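Local structure of putative kinase (Chloroflexus aurantiacus, 2RHM) at residues P5-V10 with L80-N85; I107-V112 with L163-T168. The protein is of unknown function but is a putative kinase with a P-loop nucleoside triphosphate hydrolase fold, and so probably binds a nucleotide. One frame throughout, in Å; residues are numbered along the deposited sequence.

Interaction 1: residues P5-V10 with L80-N85; sequences PALIIV and LIMESN
Ile8 and Leu80 meet through their flat peptide groups, the N-H of Ile8 pointing nearly straight at Leu80 O. Ile8 N donates to Leu80 O at 2.9 Å, with an N-H...O angle of 177°. Ile8 O then accepts from Met82 N at 2.9 Å. The same pattern gives Leu80 N to Ala6 O, Val10 N to Met82 O, and Ser84 N to Val10 O, the last longer at 3.2 Å. Side chains lie on the two faces of this parallel pair.

One face carries Leu7, Ile9, Leu80 and Met82. Leu7 CG is anti to the backbone N (chi1 171°). The methyl CD1 of Leu7 touches Leu80 CD1 at 3.7 Å and Met82 SE, a selenomethionine atom, also at 3.7 Å. Helices 52-75 and 88-101 cover this face.

The other face carries Ile8, Val10, Ile81 and Glu83. Ile8 CB packs on Ile81 CG1 at 4.0 Å, and the two side chains cross obliquely. Val10 and Ile81 lie side by side, with Val10 CG2 3.9 Å from Ile81 CG2. Helix 18-29 packs here.

Glu83 CG lies 3.8 Å from Val10 O, and its carboxylate turns to partners beyond the two strands. OE1 bonds Ser35 OG, and OE2 forms a salt bridge with Lys18, which fits a Walker A lysine.

Five backbone hydrogen bonds thus join the strands inside an apolar core, and charge appears only at the C-terminal end, beside the probable nucleotide site.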
ATOM      1  N   PRO B   5      15.665   8.617  -0.243  1.00 22.41           N
ATOM      2  CA  PRO B   5      14.358   9.158  -0.603  1.00 23.17           C
ATOM      3  C   PRO B   5      13.752  10.031   0.466  1.00 23.83           C
ATOM      4  O   PRO B   5      14.107   9.903   1.640  1.00 23.25           O
ATOM      5  CB  PRO B   5      13.509   7.906  -0.784  1.00 23.15           C
ATOM      6  CG  PRO B   5      14.119   6.920   0.098  1.00 23.16           C
ATOM      7  CD  PRO B   5      15.592   7.166   0.006  1.00 22.61           C
ATOM      8  N   ALA B   6      12.846  10.917   0.068  1.00 23.49           N
ATOM      9  CA  ALA B   6      12.141  11.756   1.025  1.00 24.20           C
ATOM     10  C   ALA B   6      10.871  11.079   1.480  1.00 25.69           C
ATOM     11  O   ALA B   6      10.212  10.376   0.706  1.00 24.48           O
ATOM     12  CB  ALA B   6      11.801  13.120   0.418  1.00 23.39           C
ATOM     13  N   LEU B   7      10.529  11.290   2.751  1.00 26.85           N
ATOM     14  CA  LEU B   7       9.260  10.831   3.289  1.00 23.27           C
ATOM     15  C   LEU B   7       8.529  12.082   3.753  1.00 23.76           C
ATOM     16  O   LEU B   7       8.998  12.765   4.659  1.00 24.95           O
ATOM     17  CB  LEU B   7       9.461   9.859   4.451  1.00 22.10           C
ATOM     18  CG  LEU B   7       8.186   9.491   5.226  1.00 21.53           C
ATOM     19  CD1 LEU B   7       7.123   8.957   4.287  1.00 26.47           C
ATOM     20  CD2 LEU B   7       8.455   8.468   6.333  1.00 26.38           C
ATOM     21  N   ILE B   8       7.422  12.403   3.080  1.00 23.18           N
ATOM     22  CA  ILE B   8       6.651  13.599   3.371  1.00 22.45           C
ATOM     23  C   ILE B   8       5.487  13.195   4.244  1.00 23.22           C
ATOM     24  O   ILE B   8       4.618  12.447   3.809  1.00 24.37           O
ATOM     25  CB  ILE B   8       6.170  14.290   2.067  1.00 24.90           C
ATOM     26  CG1 ILE B   8       7.394  14.663   1.205  1.00 27.39           C
ATOM     27  CG2 ILE B   8       5.325  15.506   2.395  1.00 24.58           C
ATOM     28  CD1 ILE B   8       7.069  14.778  -0.245  1.00 34.51           C
ATOM     29  N   ILE B   9       5.506  13.680   5.485  1.00 22.02           N
ATOM     30  CA  ILE B   9       4.499  13.354   6.461  1.00 22.54           C
ATOM     31  C   ILE B   9       3.514  14.506   6.557  1.00 22.84           C
ATOM     32  O   ILE B   9       3.893  15.630   6.871  1.00 23.34           O
ATOM     33  CB  ILE B   9       5.127  13.089   7.853  1.00 24.30           C
ATOM     34  CG1 ILE B   9       6.082  11.888   7.792  1.00 28.39           C
ATOM     35  CG2 ILE B   9       4.049  12.898   8.933  1.00 26.18           C
ATOM     36  CD1 ILE B   9       7.538  12.288   7.609  1.00 38.79           C
ATOM     37  N   VAL B  10       2.261  14.217   6.248  1.00 21.14           N
ATOM     38  CA  VAL B  10       1.189  15.190   6.410  1.00 22.30           C
ATOM     39  C   VAL B  10       0.311  14.774   7.562  1.00 23.74           C
ATOM     40  O   VAL B  10      -0.319  13.714   7.531  1.00 23.09           O
ATOM     41  CB  VAL B  10       0.343  15.364   5.141  1.00 23.89           C
ATOM     42  CG1 VAL B  10      -0.655  16.478   5.331  1.00 26.99           C
ATOM     43  CG2 VAL B  10       1.233  15.662   3.946  1.00 25.33           C
ATOM     44  N   LEU B  80       7.769   9.472  -1.063  1.00 22.92           N
ATOM     45  CA  LEU B  80       6.337   9.258  -0.908  1.00 24.56           C
ATOM     46  C   LEU B  80       5.744  10.144   0.168  1.00 22.94           C
ATOM     47  O   LEU B  80       6.450  10.724   0.985  1.00 21.85           O
ATOM     48  CB  LEU B  80       6.067   7.783  -0.603  1.00 26.68           C
ATOM     49  CG  LEU B  80       6.425   7.300   0.799  1.00 32.03           C
ATOM     50  CD1 LEU B  80       5.196   7.196   1.595  1.00 37.93           C
ATOM     51  CD2 LEU B  80       7.073   5.942   0.775  1.00 41.43           C
ATOM     52  N   ILE B  81       4.427  10.247   0.126  1.00 21.83           N
ATOM     53  CA  ILE B  81       3.653  11.033   1.067  1.00 22.38           C
ATOM     54  C   ILE B  81       2.814  10.072   1.912  1.00 22.33           C
ATOM     55  O   ILE B  81       2.139   9.164   1.377  1.00 22.80           O
ATOM     56  CB  ILE B  81       2.705  11.993   0.335  1.00 25.18           C
ATOM     57  CG1 ILE B  81       3.478  12.925  -0.617  1.00 24.55           C
ATOM     58  CG2 ILE B  81       1.869  12.770   1.352  1.00 24.52           C
ATOM     59  CD1 ILE B  81       2.601  13.469  -1.735  1.00 27.25           C
HETATM   60  N   MSE B  82       2.862  10.262   3.221  1.00 22.62           N
HETATM   61  CA  MSE B  82       2.015   9.528   4.155  1.00 22.92           C
HETATM   62  C   MSE B  82       1.130  10.543   4.876  1.00 23.61           C
HETATM   63  O   MSE B  82       1.602  11.553   5.367  1.00 24.47           O
HETATM   64  CB  MSE B  82       2.816   8.734   5.195  1.00 22.17           C
HETATM   65  CG  MSE B  82       3.679   7.606   4.640  1.00 26.89           C
HETATM   66 SE   MSE B  82       4.744   6.755   6.058  0.75 30.47          SE
HETATM   67  CE  MSE B  82       3.171   6.469   7.215  1.00 22.04           C
ATOM     68  N   GLU B  83      -0.159  10.231   4.958  1.00 23.82           N
ATOM     69  CA  GLU B  83      -1.113  11.128   5.595  1.00 22.85           C
ATOM     70  C   GLU B  83      -1.946  10.390   6.627  1.00 23.24           C
ATOM     71  O   GLU B  83      -2.536   9.341   6.334  1.00 23.62           O
ATOM     72  CB  GLU B  83      -2.012  11.760   4.536  1.00 24.69           C
ATOM     73  CG  GLU B  83      -3.105  12.639   5.115  1.00 22.00           C
ATOM     74  CD  GLU B  83      -4.397  11.857   5.424  1.00 27.47           C
ATOM     75  OE1 GLU B  83      -4.990  11.249   4.501  1.00 27.02           O
ATOM     76  OE2 GLU B  83      -4.831  11.866   6.591  1.00 28.82           O
ATOM     77  N   SER B  84      -1.979  10.941   7.840  1.00 23.22           N
ATOM     78  CA  SER B  84      -2.810  10.424   8.922  1.00 23.28           C
ATOM     79  C   SER B  84      -2.855  11.459  10.038  1.00 23.64           C
ATOM     80  O   SER B  84      -2.129  12.450   9.999  1.00 24.64           O
ATOM     81  CB  SER B  84      -2.213   9.139   9.485  1.00 24.77           C
ATOM     82  OG  SER B  84      -3.122   8.520  10.388  1.00 25.02           O
ATOM     83  N   ASN B  85      -3.695  11.220  11.039  1.00 24.34           N
ATOM     84  CA  ASN B  85      -3.622  12.005  12.262  1.00 23.07           C
ATOM     85  C   ASN B  85      -2.615  11.286  13.171  1.00 24.74           C
ATOM     86  O   ASN B  85      -2.978  10.591  14.107  1.00 24.85           O
ATOM     87  CB  ASN B  85      -5.001  12.213  12.903  1.00 24.55           C
ATOM     88  CG  ASN B  85      -5.727  10.928  13.211  1.00 24.64           C
ATOM     89  OD1 ASN B  85      -5.715   9.976  12.420  1.00 26.23           O
ATOM     90  ND2 ASN B  85      -6.424  10.912  14.358  1.00 27.99           N
TER

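Interaction 2: residues I107-V112 with L163-T168; sequences IQIRCV and LTVDTT
Ile109 to Val112 run parallel to Leu163 to Asp166, the strand axes 4.6 Å apart and 24° from parallel. Leu163 O accepts from Arg110 N at 2.8 Å, and Arg110 O accepts from Val165 N. Val112 N bonds Val165 O, and Val112 O takes Thr167 N at 2.9 Å.

Arg110 and Thr164 lie side by side and point the same way. A bend at chi3 (61°) brings NE round to Thr164. NE and NH2 both donate to Thr164 OG1, each at 3.1 Å, and this oxygen sits at the edge of the guanidinium, in its plane. NH1 goes to the carbonyl of Ile153. Thr164 CG2 meets Val112 CG2 at 3.7 Å, the two side chains crossing at about a right angle.

These are the last two strands in the 2-3-1-4-5 order of this P-loop fold, and 162-166 is the outermost on its side within the chain. On the opposite face, Ile109 CG2 packs on Val165 CG2 at 3.9 Å, and helices 18-29 and 175-187 cover Ile109.

At the end of the strand, Asp166 OD1 accepts from Thr168 N at 3.0 Å in an Asx turn. Thr167 OG1 bonds Thr16 O, within the probable Walker A loop.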
ATOM      1  N   ILE B 107      10.148  15.277   5.796  1.00 21.66           N
ATOM      2  CA  ILE B 107       9.631  16.621   5.581  1.00 22.89           C
ATOM      3  C   ILE B 107       8.218  16.547   6.146  1.00 24.34           C
ATOM      4  O   ILE B 107       7.478  15.641   5.798  1.00 25.24           O
ATOM      5  CB  ILE B 107       9.572  16.992   4.104  1.00 24.28           C
ATOM      6  CG1 ILE B 107      10.984  16.964   3.487  1.00 29.66           C
ATOM      7  CG2 ILE B 107       8.939  18.396   3.948  1.00 26.50           C
ATOM      8  CD1 ILE B 107      10.985  17.117   1.975  1.00 34.13           C
ATOM      9  N   GLN B 108       7.839  17.470   7.021  1.00 21.16           N
ATOM     10  CA  GLN B 108       6.564  17.362   7.714  1.00 21.08           C
ATOM     11  C   GLN B 108       5.695  18.599   7.554  1.00 21.61           C
ATOM     12  O   GLN B 108       6.187  19.736   7.642  1.00 22.63           O
ATOM     13  CB  GLN B 108       6.776  17.053   9.208  1.00 23.23           C
ATOM     14  CG  GLN B 108       5.489  16.701   9.956  1.00 25.78           C
ATOM     15  CD  GLN B 108       5.715  16.192  11.395  1.00 23.16           C
ATOM     16  OE1 GLN B 108       4.758  15.801  12.064  1.00 24.45           O
ATOM     17  NE2 GLN B 108       6.967  16.188  11.861  1.00 23.58           N
ATOM     18  N   ILE B 109       4.437  18.357   7.214  1.00 23.45           N
ATOM     19  CA  ILE B 109       3.414  19.408   7.128  1.00 22.12           C
ATOM     20  C   ILE B 109       2.300  19.084   8.117  1.00 23.32           C
ATOM     21  O   ILE B 109       1.719  17.980   8.099  1.00 24.83           O
ATOM     22  CB  ILE B 109       2.829  19.553   5.719  1.00 24.27           C
ATOM     23  CG1 ILE B 109       3.940  19.800   4.711  1.00 27.12           C
ATOM     24  CG2 ILE B 109       1.826  20.707   5.680  1.00 24.79           C
ATOM     25  CD1 ILE B 109       3.476  19.906   3.335  1.00 34.88           C
ATOM     26  N   ARG B 110       2.045  20.031   9.012  1.00 22.66           N
ATOM     27  CA  ARG B 110       1.017  19.886  10.015  1.00 22.99           C
ATOM     28  C   ARG B 110      -0.125  20.835   9.686  1.00 25.12           C
ATOM     29  O   ARG B 110       0.082  22.027   9.509  1.00 25.78           O
ATOM     30  CB  ARG B 110       1.533  20.179  11.420  1.00 25.38           C
ATOM     31  CG  ARG B 110       0.389  20.209  12.412  1.00 31.51           C
ATOM     32  CD  ARG B 110       0.808  20.556  13.790  1.00 27.78           C
ATOM     33  NE  ARG B 110       1.407  21.883  13.890  1.00 29.72           N
ATOM     34  CZ  ARG B 110       1.613  22.507  15.040  1.00 28.22           C
ATOM     35  NH1 ARG B 110       1.250  21.938  16.174  1.00 26.06           N
ATOM     36  NH2 ARG B 110       2.166  23.714  15.062  1.00 33.82           N
ATOM     37  N   CYS B 111      -1.329  20.287   9.572  1.00 24.40           N
ATOM     38  CA  CYS B 111      -2.499  21.101   9.316  1.00 25.84           C
ATOM     39  C   CYS B 111      -3.211  21.386  10.613  1.00 24.68           C
ATOM     40  O   CYS B 111      -3.278  20.524  11.469  1.00 24.18           O
ATOM     41  CB  CYS B 111      -3.449  20.374   8.377  1.00 25.68           C
ATOM     42  SG  CYS B 111      -2.707  20.015   6.796  1.00 29.50           S
ATOM     43  N   VAL B 112      -3.743  22.599  10.742  1.00 24.04           N
ATOM     44  CA  VAL B 112      -4.458  23.013  11.935  1.00 24.13           C
ATOM     45  C   VAL B 112      -5.653  23.875  11.498  1.00 24.00           C
ATOM     46  O   VAL B 112      -5.690  24.366  10.379  1.00 23.29           O
ATOM     47  CB  VAL B 112      -3.536  23.817  12.904  1.00 26.97           C
ATOM     48  CG1 VAL B 112      -2.335  22.971  13.374  1.00 23.86           C
ATOM     49  CG2 VAL B 112      -3.061  25.114  12.261  1.00 28.49           C
ATOM     50  N   LEU B 163       6.292  22.492   8.366  1.00 21.71           N
ATOM     51  CA  LEU B 163       5.450  23.617   7.952  1.00 22.74           C
ATOM     52  C   LEU B 163       4.122  23.411   8.603  1.00 23.25           C
ATOM     53  O   LEU B 163       3.575  22.328   8.489  1.00 23.54           O
ATOM     54  CB  LEU B 163       5.239  23.599   6.442  1.00 21.83           C
ATOM     55  CG  LEU B 163       4.297  24.676   5.865  1.00 24.43           C
ATOM     56  CD1 LEU B 163       4.928  26.015   6.045  1.00 24.11           C
ATOM     57  CD2 LEU B 163       4.002  24.390   4.396  1.00 22.95           C
ATOM     58  N   THR B 164       3.583  24.441   9.251  1.00 23.42           N
ATOM     59  CA  THR B 164       2.209  24.390   9.763  1.00 23.56           C
ATOM     60  C   THR B 164       1.308  25.232   8.892  1.00 25.55           C
ATOM     61  O   THR B 164       1.605  26.405   8.605  1.00 26.54           O
ATOM     62  CB  THR B 164       2.091  24.826  11.211  1.00 26.62           C
ATOM     63  OG1 THR B 164       2.776  23.881  12.027  1.00 26.21           O
ATOM     64  CG2 THR B 164       0.626  24.893  11.644  1.00 25.64           C
ATOM     65  N   VAL B 165       0.225  24.606   8.452  1.00 24.45           N
ATOM     66  CA  VAL B 165      -0.746  25.220   7.568  1.00 24.61           C
ATOM     67  C   VAL B 165      -2.108  25.349   8.278  1.00 25.33           C
ATOM     68  O   VAL B 165      -2.777  24.359   8.599  1.00 26.65           O
ATOM     69  CB  VAL B 165      -0.850  24.428   6.250  1.00 27.77           C
ATOM     70  CG1 VAL B 165      -1.920  25.033   5.345  1.00 28.23           C
ATOM     71  CG2 VAL B 165       0.517  24.403   5.556  1.00 26.59           C
ATOM     72  N   ASP B 166      -2.509  26.591   8.531  1.00 24.81           N
ATOM     73  CA  ASP B 166      -3.795  26.881   9.150  1.00 27.37           C
ATOM     74  C   ASP B 166      -4.842  27.048   8.046  1.00 28.02           C
ATOM     75  O   ASP B 166      -4.770  27.971   7.222  1.00 29.95           O
ATOM     76  CB  ASP B 166      -3.691  28.131  10.040  1.00 28.01           C
ATOM     77  CG  ASP B 166      -4.904  28.316  10.958  1.00 36.12           C
ATOM     78  OD1 ASP B 166      -6.044  27.936  10.593  1.00 31.04           O
ATOM     79  OD2 ASP B 166      -4.710  28.876  12.062  1.00 49.99           O
ATOM     80  N   THR B 167      -5.799  26.126   8.023  1.00 26.67           N
ATOM     81  CA  THR B 167      -6.842  26.117   7.001  1.00 27.28           C
ATOM     82  C   THR B 167      -8.176  26.695   7.480  1.00 26.38           C
ATOM     83  O   THR B 167      -9.207  26.477   6.845  1.00 28.01           O
ATOM     84  CB  THR B 167      -7.110  24.695   6.492  1.00 26.19           C
ATOM     85  OG1 THR B 167      -7.656  23.920   7.562  1.00 27.31           O
ATOM     86  CG2 THR B 167      -5.832  24.062   5.956  1.00 29.34           C
ATOM     87  N   THR B 168      -8.158  27.427   8.588  1.00 27.39           N
ATOM     88  CA  THR B 168      -9.370  28.049   9.117  1.00 29.46           C
ATOM     89  C   THR B 168     -10.078  28.870   8.040  1.00 31.01           C
ATOM     90  O   THR B 168     -11.311  28.804   7.899  1.00 31.45           O
ATOM     91  CB  THR B 168      -9.030  28.973  10.286  1.00 28.08           C
ATOM     92  OG1 THR B 168      -8.437  28.212  11.345  1.00 31.89           O
ATOM     93  CG2 THR B 168     -10.280  29.665  10.813  1.00 31.68           C
TER

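Overall arrangement
Interactions 1 and 2 belong to one five-stranded parallel sheet. Strands 6-12 and 105-112 are neighbours in it, so the two contacts join directly: Ile9 N lies 2.8 Å from Ile107 O, and Ile9 O lies 2.8 Å from Ile109 N, both probable hydrogen bonds. Their centres are about 13 Å apart. Interaction 1 is in the core, and all its touching residues are buried. Interaction 2 reaches an outermost strand and is only partly buried. Aliphatic groups dominate the first, whereas the second adds a hydrogen-bonded arginine-threonine pair and a turn. Helix 18-29 packs on both, and its first residue, Lys18, touches side chains of each.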